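PDB 3EO7: putative Nitroreductase from Anabaena variabilis ATCC 29413, which binds flavin mononucleotide (FMN) and probably works as an oxidoreductase of the nitroreductase family. Local coordinates for residues 191-196 / 207-212; 231-236 / 373-378. All coordinates share one frame; numbering follows the deposited sequence.

How the interactions relate
Interaction 1 comes first along the chain. After helix 181-202 the chain turns back through strand 205-207, and the contact of 191-196 with 207-212 closes a loop of only ten residues. Interaction 2 opens later, on strand 229-239, and closes a long loop of 136 residues at 373-378. The two contacts are therefore in series, neither nesting nor crossing. In space their centres lie about 5 Å apart. Ile-210 N lies 2.7 Å from Val-234 O and Leu-209 N 2.9 Å from Asp-373 OD2, both probable hydrogen bonds. Interaction 1 ties helix 181-202 to the chain after edge strand 205-207; interaction 2 ties the neighbouring strand 229-239 to a loop of the second nitroreductase-family region.

Interaction 1: 191-196 / 207-212; sequences HLLGNI and PHLIGG
Leu-193 and Ile-196, one turn apart on helix 181-202, pack on Leu-209 and Pro-207. This is helix-on-sheet packing at the edge of the antiparallel sheet: the chain leaves the helix, forms edge strand 205-207 and runs on alongside strand 229-239, where His-208 and Ile-210 make backbone hydrogen bonds with Pro-236 and Val-234. Along Leu-193, CB and CG form a stem that makes no close contact with 207-212. CG lies anti to the carbonyl carbon (chi1 -61°), which carries the two methyls off the helix toward the loop. CD1 reaches Leu-209 CD1 at 4.0 Å and also lies beside the Phe-375 ring, whereas CD2 turns to Leu-235 and Ala-233 of the neighbouring strand. Leu-209 comes in across this branch, the two side chains meeting at about a right angle, methyl against methyl. Its CG is anti to the backbone N (chi1 -175°), which swings CD1 inward although the CB bond does not point at the helix. His-191, two residues before Leu-193 on the same helix, touches the FMN, but the side chain of Leu-193 is about 12 Å from it. One turn further along the helix, Ile-196 and Pro-207 slide past each other in opposite directions, and the Ile-196 CG2 methyl faces the CB-CG bond of Pro-207 obliquely, 4.1 Å from both CB and CG.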
loop_
_atom_site.group_PDB
_atom_site.type_symbol
_atom_site.label_atom_id
_atom_site.label_comp_id
_atom_site.label_asym_id
_atom_site.label_seq_id
_atom_site.Cartn_x
_atom_site.Cartn_y
_atom_site.Cartn_z
ATOM N N HIS A 191 1.533 0.396 -0.221
ATOM C CA HIS A 191 2.425 1.377 -0.846
ATOM C C HIS A 191 3.092 0.762 -2.079
ATOM O O HIS A 191 3.171 1.405 -3.151
ATOM C CB HIS A 191 3.497 1.912 0.129
ATOM C CG HIS A 191 3.022 3.016 1.032
ATOM N ND1 HIS A 191 3.087 4.342 0.673
ATOM C CD2 HIS A 191 2.446 2.987 2.261
ATOM C CE1 HIS A 191 2.596 5.088 1.665
ATOM N NE2 HIS A 191 2.211 4.293 2.643
ATOM N N LEU A 192 3.584 -0.462 -1.936
ATOM C CA LEU A 192 4.163 -1.183 -3.077
ATOM C C LEU A 192 3.148 -1.382 -4.205
ATOM O O LEU A 192 3.474 -1.215 -5.382
ATOM C CB LEU A 192 4.725 -2.513 -2.587
ATOM C CG LEU A 192 5.184 -3.501 -3.661
ATOM C CD1 LEU A 192 6.255 -2.873 -4.555
ATOM C CD2 LEU A 192 5.744 -4.730 -2.897
ATOM N N LEU A 193 1.908 -1.732 -3.861
ATOM C CA LEU A 193 0.853 -1.845 -4.867
ATOM C C LEU A 193 0.646 -0.547 -5.630
ATOM O O LEU A 193 0.425 -0.590 -6.849
ATOM C CB LEU A 193 -0.483 -2.283 -4.257
ATOM C CG LEU A 193 -0.554 -3.661 -3.547
ATOM C CD1 LEU A 193 -2.023 -3.938 -3.150
ATOM C CD2 LEU A 193 0.021 -4.778 -4.430
ATOM N N GLY A 194 0.690 0.599 -4.922
ATOM C CA GLY A 194 0.610 1.921 -5.591
ATOM C C GLY A 194 1.769 2.086 -6.581
ATOM O O GLY A 194 1.579 2.558 -7.718
ATOM N N ASN A 195 2.974 1.683 -6.204
ATOM C CA ASN A 195 4.095 1.784 -7.170
ATOM C C ASN A 195 3.896 0.857 -8.356
ATOM O O ASN A 195 4.219 1.210 -9.490
ATOM C CB ASN A 195 5.450 1.433 -6.557
ATOM C CG ASN A 195 6.015 2.508 -5.703
ATOM O OD1 ASN A 195 5.537 3.667 -5.688
ATOM N ND2 ASN A 195 7.041 2.153 -4.955
ATOM N N ILE A 196 3.420 -0.352 -8.098
ATOM C CA ILE A 196 3.201 -1.303 -9.193
ATOM C C ILE A 196 2.243 -0.732 -10.235
ATOM O O ILE A 196 2.529 -0.799 -11.437
ATOM C CB ILE A 196 2.765 -2.666 -8.678
ATOM C CG1 ILE A 196 3.913 -3.322 -7.923
ATOM C CG2 ILE A 196 2.282 -3.635 -9.846
ATOM C CD1 ILE A 196 3.484 -4.599 -7.197
ATOM N N PRO A 207 -1.745 -3.801 -14.049
ATOM C CA PRO A 207 -1.902 -4.924 -13.131
ATOM C C PRO A 207 -3.394 -5.096 -12.829
ATOM O O PRO A 207 -4.134 -4.115 -12.836
ATOM C CB PRO A 207 -1.166 -4.448 -11.860
ATOM C CG PRO A 207 -1.192 -2.957 -11.925
ATOM C CD PRO A 207 -1.396 -2.547 -13.361
ATOM N N HIS A 208 -3.806 -6.337 -12.641
ATOM C CA HIS A 208 -5.146 -6.695 -12.235
ATOM C C HIS A 208 -5.025 -7.264 -10.843
ATOM O O HIS A 208 -4.389 -8.305 -10.631
ATOM C CB HIS A 208 -5.734 -7.679 -13.203
ATOM C CG HIS A 208 -6.090 -7.049 -14.508
ATOM N ND1 HIS A 208 -7.391 -6.734 -14.847
ATOM C CD2 HIS A 208 -5.310 -6.624 -15.535
ATOM C CE1 HIS A 208 -7.394 -6.149 -16.035
ATOM N NE2 HIS A 208 -6.145 -6.075 -16.479
ATOM N N LEU A 209 -5.588 -6.534 -9.890
ATOM C CA LEU A 209 -5.447 -6.873 -8.494
ATOM C C LEU A 209 -6.375 -8.018 -8.109
ATOM O O LEU A 209 -7.585 -7.965 -8.391
ATOM C CB LEU A 209 -5.785 -5.662 -7.660
ATOM C CG LEU A 209 -5.585 -5.770 -6.164
ATOM C CD1 LEU A 209 -4.101 -6.077 -5.826
ATOM C CD2 LEU A 209 -6.068 -4.395 -5.486
ATOM N N ILE A 210 -5.784 -9.048 -7.505
ATOM C CA ILE A 210 -6.510 -10.220 -7.031
ATOM C C ILE A 210 -6.212 -10.433 -5.530
ATOM O O ILE A 210 -5.164 -10.952 -5.140
ATOM C CB ILE A 210 -6.185 -11.533 -7.824
ATOM C CG1 ILE A 210 -6.401 -11.346 -9.331
ATOM C CG2 ILE A 210 -7.003 -12.732 -7.289
ATOM C CD1 ILE A 210 -6.076 -12.585 -10.188
ATOM N N GLY A 211 -7.149 -10.010 -4.695
ATOM C CA GLY A 211 -7.054 -10.227 -3.270
ATOM C C GLY A 211 -7.742 -11.486 -2.793
ATOM O O GLY A 211 -7.482 -11.918 -1.667
ATOM N N GLY A 212 -8.662 -11.992 -3.602
ATOM C CA GLY A 212 -9.436 -13.196 -3.361
ATOM C C GLY A 212 -8.805 -14.431 -3.973
ATOM O O GLY A 212 -8.889 -14.680 -5.177
#

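Interaction 2: 231-236 / 373-378; sequences AIAVLP and DYFDLN
Phe-375 has CG anti to its carbonyl carbon (chi1 -63°), which aims the CG-to-CZ axis at Ala-233 of strand 229-239; chi2 (-70°) sets only the turn of the ring plane about that axis. The CB of Ala-233 points at the loop and meets the ring at its edge, near the ring plane, 4.4 Å from CZ. The carbonyl O of Ile-232 lies obliquely to the same ring, 4.5 Å from CZ. Both strand residues belong to a classic beta bulge, in which Ile-232 and Ala-233 together face Val-166 of strand 162-169; the backbone of Ile-232 (psi -10°) departs there from the regular extended form. The aromatic tip thus meets the sheet exactly where the strand is irregular.

The ring is confined from other directions too: it stacks with Tyr-455 and touches Met-458, both of helix 452-473. Asp-459 of that helix holds the loop itself, accepting from Phe-375 N through OD1 and from Asp-376 N through OD2. Just beyond, Asn-378 N donates to Asp-376 OD1 at 3.0 Å from above the carboxylate plane, closing an Asx turn as the chain enters a 3-10 segment. Leu-377 folds back there, its CD1 lying 3.6 Å above the centre of the Tyr-374 ring.

Between 231-236 and 373-378 the contact is small, burying 57 Å², and apolar, with no hydrogen bond or ion pair. Polar anchoring of the loop comes from other bonds: those of Asp-459, and Asp-373, which pairs with Arg-206 and Leu-209 N. The Phe-375 tip itself adds only nondirectional van der Waals contact with the strand.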
loop_
_atom_site.group_PDB
_atom_site.type_symbol
_atom_site.label_atom_id
_atom_site.label_comp_id
_atom_site.label_asym_id
_atom_site.label_seq_id
_atom_site.Cartn_x
_atom_site.Cartn_y
_atom_site.Cartn_z
ATOM N N ALA A 231 1.379 -14.985 0.872
ATOM C CA ALA A 231 0.874 -14.161 -0.210
ATOM C C ALA A 231 -0.299 -13.288 0.259
ATOM O O ALA A 231 -1.205 -13.774 0.940
ATOM C CB ALA A 231 0.404 -15.068 -1.352
ATOM N N ILE A 232 -0.264 -11.997 -0.082
ATOM C CA ILE A 232 -1.400 -11.130 0.226
ATOM C C ILE A 232 -1.995 -10.408 -0.995
ATOM O O ILE A 232 -3.058 -9.805 -0.895
ATOM C CB ILE A 232 -1.163 -10.198 1.443
ATOM C CG1 ILE A 232 0.098 -9.371 1.253
ATOM C CG2 ILE A 232 -1.127 -11.050 2.743
ATOM C CD1 ILE A 232 0.377 -8.355 2.393
ATOM N N ALA A 233 -1.316 -10.474 -2.136
ATOM C CA ALA A 233 -1.846 -9.934 -3.371
ATOM C C ALA A 233 -1.253 -10.687 -4.569
ATOM O O ALA A 233 -0.052 -10.934 -4.618
ATOM C CB ALA A 233 -1.573 -8.406 -3.516
ATOM N N VAL A 234 -2.130 -11.038 -5.508
ATOM C CA VAL A 234 -1.800 -11.672 -6.785
ATOM C C VAL A 234 -2.169 -10.637 -7.863
ATOM O O VAL A 234 -3.270 -10.102 -7.854
ATOM C CB VAL A 234 -2.505 -13.023 -6.990
ATOM C CG1 VAL A 234 -2.239 -13.577 -8.410
ATOM C CG2 VAL A 234 -2.046 -14.056 -5.896
ATOM N N LEU A 235 -1.238 -10.371 -8.763
ATOM C CA LEU A 235 -1.429 -9.348 -9.795
ATOM C C LEU A 235 -0.971 -9.773 -11.184
ATOM O O LEU A 235 0.172 -9.549 -11.561
ATOM C CB LEU A 235 -0.734 -8.015 -9.399
ATOM C CG LEU A 235 -1.053 -7.387 -8.042
ATOM C CD1 LEU A 235 -0.026 -7.750 -6.999
ATOM C CD2 LEU A 235 -1.124 -5.861 -8.164
ATOM N N PRO A 236 -1.867 -10.385 -11.954
ATOM C CA PRO A 236 -1.527 -10.567 -13.354
ATOM C C PRO A 236 -1.164 -9.233 -13.989
ATOM O O PRO A 236 -1.787 -8.197 -13.688
ATOM C CB PRO A 236 -2.829 -11.104 -13.988
ATOM C CG PRO A 236 -3.585 -11.656 -12.882
ATOM C CD PRO A 236 -3.193 -10.939 -11.635
ATOM N N ASP A 373 -6.933 -0.541 -9.971
ATOM C CA ASP A 373 -7.580 -1.434 -9.058
ATOM C C ASP A 373 -7.177 -1.159 -7.603
ATOM O O ASP A 373 -5.982 -0.985 -7.281
ATOM C CB ASP A 373 -7.208 -2.895 -9.339
ATOM C CG ASP A 373 -7.772 -3.418 -10.625
ATOM O OD1 ASP A 373 -8.712 -2.820 -11.212
ATOM O OD2 ASP A 373 -7.325 -4.507 -11.020
ATOM N N TYR A 374 -8.200 -1.185 -6.759
ATOM C CA TYR A 374 -8.094 -1.250 -5.310
ATOM C C TYR A 374 -8.953 -2.451 -4.909
ATOM O O TYR A 374 -9.745 -2.964 -5.694
ATOM C CB TYR A 374 -8.671 -0.001 -4.654
ATOM C CG TYR A 374 -7.804 1.229 -4.856
ATOM C CD1 TYR A 374 -7.868 1.962 -6.029
ATOM C CD2 TYR A 374 -6.927 1.668 -3.871
ATOM C CE1 TYR A 374 -7.073 3.102 -6.207
ATOM C CE2 TYR A 374 -6.144 2.800 -4.058
ATOM C CZ TYR A 374 -6.226 3.505 -5.226
ATOM O OH TYR A 374 -5.448 4.622 -5.421
ATOM N N PHE A 375 -8.873 -2.852 -3.651
ATOM C CA PHE A 375 -9.710 -3.939 -3.145
ATOM C C PHE A 375 -11.127 -3.425 -2.985
ATOM O O PHE A 375 -12.065 -3.947 -3.621
ATOM C CB PHE A 375 -9.121 -4.534 -1.861
ATOM C CG PHE A 375 -7.793 -5.155 -2.077
ATOM C CD1 PHE A 375 -7.692 -6.336 -2.799
ATOM C CD2 PHE A 375 -6.634 -4.584 -1.576
ATOM C CE1 PHE A 375 -6.466 -6.913 -3.036
ATOM C CE2 PHE A 375 -5.409 -5.152 -1.822
ATOM C CZ PHE A 375 -5.322 -6.333 -2.531
ATOM N N ASP A 376 -11.314 -2.380 -2.173
ATOM C CA ASP A 376 -12.616 -1.729 -2.093
ATOM C C ASP A 376 -12.541 -0.376 -1.422
ATOM O O ASP A 376 -12.651 -0.271 -0.203
ATOM C CB ASP A 376 -13.662 -2.620 -1.394
ATOM C CG ASP A 376 -15.086 -2.103 -1.595
ATOM O OD1 ASP A 376 -15.238 -0.973 -2.066
ATOM O OD2 ASP A 376 -16.039 -2.835 -1.290
ATOM N N LEU A 377 -12.358 0.666 -2.217
ATOM C CA LEU A 377 -12.304 2.042 -1.686
ATOM C C LEU A 377 -13.586 2.530 -1.070
ATOM O O LEU A 377 -13.586 3.474 -0.260
ATOM C CB LEU A 377 -11.816 3.007 -2.741
ATOM C CG LEU A 377 -10.330 2.996 -3.038
ATOM C CD1 LEU A 377 -10.007 4.165 -3.956
ATOM C CD2 LEU A 377 -9.518 3.086 -1.745
ATOM N N ASN A 378 -14.699 1.869 -1.392
ATOM C CA ASN A 378 -15.944 2.244 -0.764
ATOM C C ASN A 378 -15.935 2.059 0.753
ATOM O O ASN A 378 -16.793 2.594 1.427
ATOM C CB ASN A 378 -17.103 1.489 -1.354
ATOM C CG ASN A 378 -17.360 1.870 -2.795
ATOM O OD1 ASN A 378 -17.337 3.059 -3.157
ATOM N ND2 ASN A 378 -17.605 0.867 -3.627
#